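IscA (Thermosynechococcus elongatus, PDB 1X0G) probably serves as a scaffold for iron-sulfur cluster biosynthesis, holding an exposed [2Fe-2S] cluster in a tetrameric assembly. Local coordinates at residues Ile30-Gln33 against Asp39-Tyr42; Ala97-Gly102 against Ala106-Arg111. One frame throughout, in Å; residues are numbered along the deposited sequence.

Contact 1 of 2, residues Ile30-Gln33 against Asp39-Tyr42; sequences IQVQ and DWRY
V32 and W40 meet through their first torsions: V32 sets CG1 anti to its carbonyl carbon (chi1 -60°), which puts CG2 between N and C, while W40 turns its ring carbon CG anti to its own carbonyl carbon (chi1 -66°). V32 CG2 therefore comes obliquely against the six-membered ring of the indole, 3.3 Å from W40 CE3, with W40 CZ3 and CD2 next, equally far off. The backbone of Q33 bounds the same ring in another direction, Q33 C lying at its edge, 3.7 Å from W40 CE3.

Two backbone bonds define the antiparallel register. Q33 pairs with R41 as a hydrogen-bonded pair: R41 N donates to Q33 O at 2.7 Å, nearly straight at 168°, and Q33 N donates to R41 O at 2.8 Å in a more bent bond. Beyond them, V32 CA lies 3.1 Å from R41 O in a CA-H...O contact. Q33 and R41 project from one face of the sheet and run side by side, with Q33 OE1 4.1 Å from R41 CD; there C101 of the second subunit packs on both. The R41 side chain comes within about 5 Å of the [2Fe-2S] cluster, bordering its site.

This is the turn end of the beta hairpin made by strands 27-34 and 40-46. V32 and W40 rest on L73 of helix 71-74, strand 62-66 flanks the first arm, and strand 106-108 borders the second.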
ATOM      1  N   ILE C  30     -11.723 -15.500   6.285  1.00 61.57           N
ATOM      2  CA  ILE C  30     -11.728 -14.053   6.156  1.00 61.86           C
ATOM      3  C   ILE C  30     -10.342 -13.460   6.455  1.00 62.71           C
ATOM      4  O   ILE C  30      -9.582 -13.881   7.393  1.00 61.87           O
ATOM      5  CB  ILE C  30     -12.709 -13.444   7.090  1.00 61.81           C
ATOM      6  CG1 ILE C  30     -14.048 -14.070   6.907  1.00 60.90           C
ATOM      7  CG2 ILE C  30     -13.028 -11.968   6.729  1.00 62.24           C
ATOM      8  CD1 ILE C  30     -15.037 -13.350   7.821  1.00 62.70           C
ATOM      9  N   GLN C  31      -9.974 -12.523   5.594  1.00 64.14           N
ATOM     10  CA  GLN C  31      -8.729 -11.779   5.807  1.00 65.13           C
ATOM     11  C   GLN C  31      -8.963 -10.398   5.171  1.00 66.24           C
ATOM     12  O   GLN C  31     -10.086 -10.187   4.645  1.00 67.66           O
ATOM     13  CB  GLN C  31      -7.551 -12.548   5.262  1.00 63.42           C
ATOM     14  CG  GLN C  31      -7.264 -12.391   3.829  1.00 64.33           C
ATOM     15  CD  GLN C  31      -6.068 -13.214   3.398  1.00 69.42           C
ATOM     16  OE1 GLN C  31      -5.327 -13.737   4.236  1.00 73.99           O
ATOM     17  NE2 GLN C  31      -5.885 -13.373   2.100  1.00 70.84           N
ATOM     18  N   VAL C  32      -7.978  -9.487   5.209  1.00 65.30           N
ATOM     19  CA  VAL C  32      -8.080  -8.202   4.514  1.00 64.28           C
ATOM     20  C   VAL C  32      -6.997  -8.039   3.510  1.00 63.15           C
ATOM     21  O   VAL C  32      -6.053  -8.760   3.524  1.00 63.52           O
ATOM     22  CB  VAL C  32      -7.911  -7.006   5.489  1.00 65.33           C
ATOM     23  CG1 VAL C  32      -8.922  -7.031   6.523  1.00 63.66           C
ATOM     24  CG2 VAL C  32      -6.526  -6.998   6.120  1.00 61.59           C
ATOM     25  N   GLN C  33      -7.066  -7.011   2.689  1.00 63.41           N
ATOM     26  CA  GLN C  33      -6.070  -6.790   1.638  1.00 63.52           C
ATOM     27  C   GLN C  33      -6.026  -5.294   1.466  1.00 61.50           C
ATOM     28  O   GLN C  33      -7.061  -4.700   1.517  1.00 64.11           O
ATOM     29  CB  GLN C  33      -6.710  -7.266   0.411  1.00 63.81           C
ATOM     30  CG  GLN C  33      -5.873  -8.057  -0.456  1.00 76.74           C
ATOM     31  CD  GLN C  33      -6.168  -7.664  -1.950  1.00 92.20           C
ATOM     32  OE1 GLN C  33      -7.388  -7.577  -2.355  1.00 95.87           O
ATOM     33  NE2 GLN C  33      -5.061  -7.407  -2.776  1.00 91.97           N
ATOM     34  N   ASP C  39      -8.891   1.590   3.329  1.00 59.90           N
ATOM     35  CA  ASP C  39      -7.570   1.059   3.644  1.00 61.20           C
ATOM     36  C   ASP C  39      -7.503  -0.396   3.319  1.00 60.07           C
ATOM     37  O   ASP C  39      -6.523  -0.859   2.818  1.00 59.32           O
ATOM     38  CB  ASP C  39      -7.200   1.236   5.135  1.00 60.62           C
ATOM     39  CG  ASP C  39      -6.837   2.670   5.521  1.00 64.46           C
ATOM     40  OD1 ASP C  39      -6.119   3.495   4.851  1.00 62.69           O
ATOM     41  OD2 ASP C  39      -7.320   2.906   6.630  1.00 72.84           O
ATOM     42  N   TRP C  40      -8.544  -1.117   3.678  1.00 59.98           N
ATOM     43  CA  TRP C  40      -8.490  -2.557   3.663  1.00 61.42           C
ATOM     44  C   TRP C  40      -9.739  -2.997   2.942  1.00 63.04           C
ATOM     45  O   TRP C  40     -10.797  -2.401   3.166  1.00 65.11           O
ATOM     46  CB  TRP C  40      -8.495  -3.078   5.096  1.00 59.44           C
ATOM     47  CG  TRP C  40      -7.263  -2.736   5.909  1.00 58.13           C
ATOM     48  CD1 TRP C  40      -7.198  -1.848   6.985  1.00 59.10           C
ATOM     49  CD2 TRP C  40      -5.933  -3.234   5.747  1.00 55.00           C
ATOM     50  NE1 TRP C  40      -5.940  -1.807   7.480  1.00 57.94           N
ATOM     51  CE2 TRP C  40      -5.143  -2.657   6.765  1.00 56.42           C
ATOM     52  CE3 TRP C  40      -5.350  -4.167   4.903  1.00 56.83           C
ATOM     53  CZ2 TRP C  40      -3.771  -2.917   6.902  1.00 57.80           C
ATOM     54  CZ3 TRP C  40      -3.975  -4.421   5.023  1.00 57.50           C
ATOM     55  CH2 TRP C  40      -3.204  -3.802   6.027  1.00 58.90           C
ATOM     56  N   ARG C  41      -9.624  -3.948   2.033  1.00 63.82           N
ATOM     57  CA  ARG C  41     -10.789  -4.631   1.468  1.00 64.59           C
ATOM     58  C   ARG C  41     -10.884  -5.925   2.205  1.00 64.17           C
ATOM     59  O   ARG C  41      -9.851  -6.532   2.531  1.00 64.65           O
ATOM     60  CB  ARG C  41     -10.509  -4.927   0.021  1.00 65.80           C
ATOM     61  CG  ARG C  41     -11.703  -5.119  -0.970  1.00 69.40           C
ATOM     62  CD  ARG C  41     -11.295  -6.339  -1.749  1.00 76.43           C
ATOM     63  NE  ARG C  41     -12.265  -7.122  -2.519  1.00 80.73           N
ATOM     64  CZ  ARG C  41     -13.096  -6.628  -3.447  1.00 86.20           C
ATOM     65  NH1 ARG C  41     -13.172  -5.287  -3.684  1.00 84.77           N
ATOM     66  NH2 ARG C  41     -13.879  -7.492  -4.139  1.00 87.48           N
ATOM     67  N   TYR C  42     -12.094  -6.349   2.541  1.00 64.40           N
ATOM     68  CA  TYR C  42     -12.271  -7.707   3.028  1.00 64.94           C
ATOM     69  C   TYR C  42     -11.956  -8.682   1.950  1.00 66.56           C
ATOM     70  O   TYR C  42     -12.165  -8.413   0.714  1.00 67.49           O
ATOM     71  CB  TYR C  42     -13.703  -7.972   3.326  1.00 66.27           C
ATOM     72  CG  TYR C  42     -14.177  -7.126   4.379  1.00 65.41           C
ATOM     73  CD1 TYR C  42     -14.864  -5.977   4.078  1.00 63.46           C
ATOM     74  CD2 TYR C  42     -13.917  -7.456   5.703  1.00 65.43           C
ATOM     75  CE1 TYR C  42     -15.228  -5.115   5.055  1.00 65.29           C
ATOM     76  CE2 TYR C  42     -14.318  -6.592   6.706  1.00 67.94           C
ATOM     77  CZ  TYR C  42     -14.950  -5.416   6.357  1.00 61.25           C
ATOM     78  OH  TYR C  42     -15.354  -4.581   7.326  1.00 67.93           O
TER

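Contact 2 of 2, residues Ala97-Gly102 against Ala106-Arg111; sequences ASQTCG and AFRVSR. With FES (Fe2/s2 (inorganic) cluster), chain H.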
ATOM      1  N   ALA C  97     -14.382  -0.368  12.072  1.00 67.26           N
ATOM      2  CA  ALA C  97     -14.309   0.463  10.909  1.00 66.91           C
ATOM      3  C   ALA C  97     -14.594   1.916  11.220  1.00 68.65           C
ATOM      4  O   ALA C  97     -15.577   2.239  11.881  1.00 70.15           O
ATOM      5  CB  ALA C  97     -15.258  -0.023   9.983  1.00 65.76           C
ATOM      6  N   SER C  98     -13.764   2.832  10.753  1.00 69.14           N
ATOM      7  CA  SER C  98     -13.962   4.215  11.146  1.00 68.88           C
ATOM      8  C   SER C  98     -14.683   4.953  10.060  1.00 68.83           C
ATOM      9  O   SER C  98     -15.343   5.926  10.291  1.00 69.71           O
ATOM     10  CB  SER C  98     -12.629   4.851  11.429  1.00 69.19           C
ATOM     11  OG  SER C  98     -11.900   5.051  10.232  1.00 72.28           O
ATOM     12  N   GLN C  99     -14.562   4.456   8.852  1.00 69.69           N
ATOM     13  CA  GLN C  99     -15.372   4.866   7.698  1.00 70.00           C
ATOM     14  C   GLN C  99     -15.497   3.555   6.864  1.00 69.11           C
ATOM     15  O   GLN C  99     -14.795   2.548   7.058  1.00 68.28           O
ATOM     16  CB  GLN C  99     -14.705   5.975   6.826  1.00 70.00           C
ATOM     17  CG  GLN C  99     -14.404   7.387   7.435  1.00 75.53           C
ATOM     18  CD  GLN C  99     -12.848   7.785   7.388  1.00 83.42           C
ATOM     19  OE1 GLN C  99     -12.380   8.490   6.456  1.00 83.04           O
ATOM     20  NE2 GLN C  99     -12.065   7.311   8.402  1.00 82.70           N
ATOM     21  N   THR C 100     -16.351   3.612   5.884  1.00 67.57           N
ATOM     22  CA  THR C 100     -16.584   2.498   5.092  1.00 67.57           C
ATOM     23  C   THR C 100     -16.715   3.107   3.725  1.00 67.35           C
ATOM     24  O   THR C 100     -17.200   4.201   3.651  1.00 67.29           O
ATOM     25  CB  THR C 100     -17.807   1.933   5.650  1.00 67.56           C
ATOM     26  OG1 THR C 100     -17.421   0.765   6.380  1.00 68.56           O
ATOM     27  CG2 THR C 100     -18.838   1.672   4.581  1.00 68.83           C
ATOM     28  N   CYS C 101     -16.217   2.496   2.650  1.00 67.70           N
ATOM     29  CA  CYS C 101     -16.416   3.113   1.307  1.00 67.91           C
ATOM     30  C   CYS C 101     -17.854   3.103   0.856  1.00 69.41           C
ATOM     31  O   CYS C 101     -18.711   2.435   1.465  1.00 67.57           O
ATOM     32  CB  CYS C 101     -15.675   2.361   0.246  1.00 68.37           C
ATOM     33  SG  CYS C 101     -16.356   0.745   0.123  1.00 63.82           S
ATOM     34  N   GLY C 102     -18.114   3.852  -0.231  1.00 72.10           N
ATOM     35  CA  GLY C 102     -19.423   3.839  -0.902  1.00 74.11           C
ATOM     36  C   GLY C 102     -20.092   2.465  -1.141  1.00 76.37           C
ATOM     37  O   GLY C 102     -21.299   2.357  -0.975  1.00 78.13           O
ATOM     38  N   ALA C 106     -14.953  -2.056   1.322  1.00 69.74           N
ATOM     39  CA  ALA C 106     -13.744  -1.528   1.855  1.00 69.01           C
ATOM     40  C   ALA C 106     -13.994  -0.689   3.118  1.00 69.19           C
ATOM     41  O   ALA C 106     -15.003   0.046   3.206  1.00 69.82           O
ATOM     42  CB  ALA C 106     -13.111  -0.638   0.760  1.00 69.25           C
ATOM     43  N   PHE C 107     -13.055  -0.690   4.053  1.00 68.14           N
ATOM     44  CA  PHE C 107     -13.145   0.250   5.158  1.00 68.55           C
ATOM     45  C   PHE C 107     -11.837   0.881   5.582  1.00 71.00           C
ATOM     46  O   PHE C 107     -10.801   0.297   5.352  1.00 71.74           O
ATOM     47  CB  PHE C 107     -13.674  -0.455   6.326  1.00 66.82           C
ATOM     48  CG  PHE C 107     -12.801  -1.532   6.796  1.00 63.99           C
ATOM     49  CD1 PHE C 107     -12.060  -1.373   7.945  1.00 65.49           C
ATOM     50  CD2 PHE C 107     -12.743  -2.727   6.130  1.00 60.06           C
ATOM     51  CE1 PHE C 107     -11.279  -2.402   8.453  1.00 60.79           C
ATOM     52  CE2 PHE C 107     -11.959  -3.718   6.577  1.00 63.02           C
ATOM     53  CZ  PHE C 107     -11.227  -3.582   7.764  1.00 62.24           C
ATOM     54  N   ARG C 108     -11.869   2.081   6.191  1.00 73.45           N
ATOM     55  CA  ARG C 108     -10.624   2.638   6.834  1.00 75.12           C
ATOM     56  C   ARG C 108     -10.659   2.385   8.315  1.00 75.40           C
ATOM     57  O   ARG C 108     -11.730   2.134   8.836  1.00 75.14           O
ATOM     58  CB  ARG C 108     -10.288   4.117   6.492  1.00 75.71           C
ATOM     59  CG  ARG C 108     -11.343   4.968   5.772  1.00 77.56           C
ATOM     60  CD  ARG C 108     -10.753   6.238   5.212  1.00 80.31           C
ATOM     61  NE  ARG C 108     -10.468   6.158   3.770  1.00 87.07           N
ATOM     62  CZ  ARG C 108     -10.609   7.174   2.885  1.00 90.23           C
ATOM     63  NH1 ARG C 108     -11.038   8.389   3.273  1.00 88.85           N
ATOM     64  NH2 ARG C 108     -10.350   6.977   1.583  1.00 89.39           N
ATOM     65  N   VAL C 109      -9.507   2.353   8.981  1.00 76.24           N
ATOM     66  CA  VAL C 109      -9.506   2.368  10.484  1.00 77.61           C
ATOM     67  C   VAL C 109      -8.950   3.669  11.071  1.00 78.12           C
ATOM     68  O   VAL C 109      -8.392   4.502  10.341  1.00 78.12           O
ATOM     69  CB  VAL C 109      -8.769   1.199  11.109  1.00 77.34           C
ATOM     70  CG1 VAL C 109      -9.675   0.004  11.159  1.00 77.73           C
ATOM     71  CG2 VAL C 109      -7.520   0.907  10.319  1.00 77.58           C
ATOM     72  N   SER C 110      -9.079   3.851  12.376  1.00 79.08           N
ATOM     73  CA  SER C 110      -8.745   5.170  12.926  1.00 80.55           C
ATOM     74  C   SER C 110      -7.245   5.435  12.880  1.00 80.52           C
ATOM     75  O   SER C 110      -6.466   4.521  13.030  1.00 80.44           O
ATOM     76  CB  SER C 110      -9.239   5.282  14.353  1.00 80.90           C
ATOM     77  OG  SER C 110      -8.631   4.254  15.115  1.00 84.38           O
ATOM     78  N   ARG C 111      -6.842   6.689  12.696  1.00 81.53           N
ATOM     79  CA  ARG C 111      -5.399   7.025  12.537  1.00 82.14           C
ATOM     80  C   ARG C 111      -4.489   6.747  13.774  1.00 82.10           C
ATOM     81  O   ARG C 111      -3.459   6.066  13.629  1.00 81.61           O
ATOM     82  CB  ARG C 111      -5.235   8.475  12.056  1.00 82.48           C
ATOM     83  CG  ARG C 111      -6.316   8.913  11.053  1.00 83.02           C
ATOM     84  CD  ARG C 111      -5.858  10.040  10.162  1.00 82.09           C
ATOM     85  NE  ARG C 111      -5.418   9.592   8.827  1.00 81.67           N
ATOM     86  CZ  ARG C 111      -5.030  10.407   7.828  1.00 79.49           C
ATOM     87  NH1 ARG C 111      -5.001  11.740   7.966  1.00 77.12           N
ATOM     88  NH2 ARG C 111      -4.671   9.880   6.670  1.00 78.02           N
TER
HETATM   89 FE1  FES H1500     -16.271   0.304  -2.190  1.00 67.88          FE
HETATM   90 FE2  FES H1500     -14.504   1.475  -4.038  1.00 70.14          FE
HETATM   91  S1  FES H1500     -16.213   2.234  -3.012  1.00 65.48           S
HETATM   92  S2  FES H1500     -14.291  -0.328  -2.969  1.00 62.78           S
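Q99 crosses R108 obliquely on one face of the beta hairpin formed by strands 99-100 and 106-108, whose turn and flanks supply cluster-binding residues. Starting at the backbone, Q99 CB lies 3.7 Å from R108 CG. The chain then bends at chi2 (121°), which carries the amide across the aliphatic part of the arginine. At the tip the two amide atoms part company. Q99 OE1 lies nearest R108 CD, at 3.0 Å; beyond that it approaches the edge of the guanidinium, near its plane, and accepts a weak bond from R108 NH1 at 3.5 Å, the two planar groups standing 83° apart. NH1 also has a long, weak ion pair with the terminal carboxylate of S112 of the fourth subunit. Q99 NE2 turns back within its own segment and donates to S98 OG at 2.9 Å, while still lying against R108 CG and CD. With Q99 reduced to an alanine, S98 OG would probably lose this amide donor, and R108 would be freer to swing without the group lying across its methylenes.

S98 also grips the R108 carbonyl: its N donates to R108 O at 2.9 Å, and OG adds a weak second bond to the same oxygen. Q99 and R108 form the hydrogen-bonded pair of the hairpin, and T100 and F107 the non-hydrogen-bonded pair beside it, where the F107 ring stacks with Y42. Nearer the turn, C101 N donates to A106 O at 2.8 Å. C101 places SG between its own N and carbonyl carbon (chi1 64°), where it receives a weak bond from A106 N at 3.4 Å. That same sulfur is an iron ligand, as is the sulfur of C103: C101 SG sits 2.4 Å from FE1 of the cluster.

How the contacts relate
From the N terminus, contact 1 first closes the short loop between strands 27-34 and 40-46, which carries C37 of the cluster pocket and S35, E36 and G38 of the sodium site. The chain then adds strands 55-59 and 62-66 to this sheet, forms helix 71-74 and lays 78-82 and 89-93 beside the early strand 3-4; contact 2 then closes a shorter, three-residue turn holding C103 and G104. The hairpins follow in series, neither nested nor crossed. Strands 40-46 and 106-108 join them side by side: W40 O lies 3.0 Å from F107 N, and D39 N 3.1 Å from F107 O, both probable hydrogen bonds. D39 and W40 opposite F107 make a classic beta bulge here.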